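Local coordinates for 3-carboxy-cis,cis-muconate cycloisomerase (Pseudomonas putida, PDB 1RE5), which belongs to the largely helical fumarase/aspartase-like lyase superfamily of enzymes and assembles as a tetramer, at residues D351-R354 with M355-L359. Sequence-based numbering, arbitrary orientation.
Sequences DAAR and MRRNL
Arg354 meets Asn358, one turn further along helix 352-359, because its chain leaves the backbone with CG anti to N (chi1 180°) and then bends at chi2 (49°), while Asn358 sets CG anti to its carbonyl carbon, turning the amide back toward the preceding turn. Arg354 NE thus donates to Asn358 OD1 at 2.9 Å, with the amide set steeply against the guanidinium, their planes 78° apart. The same pair is also joined through the backbone, Asn358 N to Arg354 O at 2.8 Å, an i to i+4 link that makes the arrangement a compact example of side-chain bonding laid over helical bonding. Arg357 folds back on the other flank and lays one face of its guanidinium over Arg354 CA, which sits offset toward the rim of the group, and its NH1 comes within 3.4 Å of Arg354 CD. At the start of the helix Asp351 is the N-cap, its OD1 accepting from Arg354 N at 2.9 Å from above the carboxylate plane. Asn358 ND2 is taken up by Glu264 OE1 and Ala262 O, which help fix the rotation of the amide that receives Arg354. The short helix follows strand 349-350, the partner of strand 265-266 in a small antiparallel sheet, and rests Met355 on Leu148 and Leu359 on Val149 of strand 147-152.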
# COMPACT_ATOMS: atom_id res chain seq x y z
N ASP D 351 -8.34 -1.42 -36.92
CA ASP D 351 -7.66 -1.60 -38.20
C ASP D 351 -7.47 -3.12 -38.37
O ASP D 351 -6.41 -3.68 -38.06
CB ASP D 351 -6.30 -0.90 -38.21
CG ASP D 351 -5.64 -0.93 -39.59
OD1 ASP D 351 -5.98 -1.80 -40.43
OD2 ASP D 351 -4.76 -0.07 -39.84
N ALA D 352 -8.53 -3.77 -38.85
CA ALA D 352 -8.53 -5.21 -39.07
C ALA D 352 -7.47 -5.66 -40.05
O ALA D 352 -6.94 -6.76 -39.93
CB ALA D 352 -9.89 -5.66 -39.56
N ALA D 353 -7.16 -4.81 -41.03
CA ALA D 353 -6.15 -5.14 -42.04
C ALA D 353 -4.76 -5.19 -41.40
O ALA D 353 -3.96 -6.08 -41.72
CB ALA D 353 -6.17 -4.11 -43.16
N ARG D 354 -4.48 -4.23 -40.52
CA ARG D 354 -3.20 -4.19 -39.81
C ARG D 354 -3.09 -5.40 -38.87
O ARG D 354 -2.00 -5.96 -38.69
CB ARG D 354 -3.08 -2.88 -39.03
CG ARG D 354 -1.79 -2.74 -38.26
CD ARG D 354 -0.59 -3.06 -39.12
NE ARG D 354 0.65 -2.94 -38.36
CZ ARG D 354 1.14 -1.79 -37.91
NH1 ARG D 354 0.50 -0.65 -38.15
NH2 ARG D 354 2.27 -1.79 -37.21
N MET D 355 -4.22 -5.80 -38.28
CA MET D 355 -4.24 -6.96 -37.40
C MET D 355 -3.88 -8.21 -38.21
O MET D 355 -3.17 -9.09 -37.72
CB MET D 355 -5.61 -7.16 -36.77
CG MET D 355 -6.14 -5.99 -35.98
SD MET D 355 -7.68 -6.50 -35.20
CE MET D 355 -7.90 -5.23 -33.96
N ARG D 356 -4.38 -8.29 -39.44
CA ARG D 356 -4.09 -9.41 -40.33
C ARG D 356 -2.60 -9.44 -40.63
O ARG D 356 -1.95 -10.48 -40.55
CB ARG D 356 -4.85 -9.27 -41.65
CG ARG D 356 -6.24 -9.88 -41.68
CD ARG D 356 -6.19 -11.39 -41.88
NE ARG D 356 -7.53 -11.99 -41.94
CZ ARG D 356 -7.78 -13.29 -42.15
NH1 ARG D 356 -6.77 -14.14 -42.34
NH2 ARG D 356 -9.03 -13.74 -42.16
N ARG D 357 -2.08 -8.27 -40.99
CA ARG D 357 -0.68 -8.11 -41.34
C ARG D 357 0.22 -8.51 -40.17
O ARG D 357 1.19 -9.24 -40.36
CB ARG D 357 -0.43 -6.66 -41.73
CG ARG D 357 0.52 -6.45 -42.88
CD ARG D 357 0.57 -4.97 -43.26
NE ARG D 357 -0.77 -4.45 -43.51
CZ ARG D 357 -1.21 -3.25 -43.12
NH1 ARG D 357 -0.40 -2.43 -42.44
NH2 ARG D 357 -2.46 -2.88 -43.38
N ASN D 358 -0.12 -8.05 -38.97
CA ASN D 358 0.67 -8.38 -37.79
C ASN D 358 0.64 -9.88 -37.52
O ASN D 358 1.61 -10.44 -37.01
CB ASN D 358 0.15 -7.63 -36.57
CG ASN D 358 0.37 -6.14 -36.65
OD1 ASN D 358 1.18 -5.65 -37.44
ND2 ASN D 358 -0.34 -5.39 -35.82
N LEU D 359 -0.47 -10.51 -37.86
CA LEU D 359 -0.63 -11.94 -37.63
C LEU D 359 0.45 -12.81 -38.22
O LEU D 359 0.90 -13.74 -37.57
CB LEU D 359 -2.00 -12.42 -38.12
CG LEU D 359 -2.96 -12.73 -36.98
CD1 LEU D 359 -4.38 -12.77 -37.49
CD2 LEU D 359 -2.56 -14.03 -36.34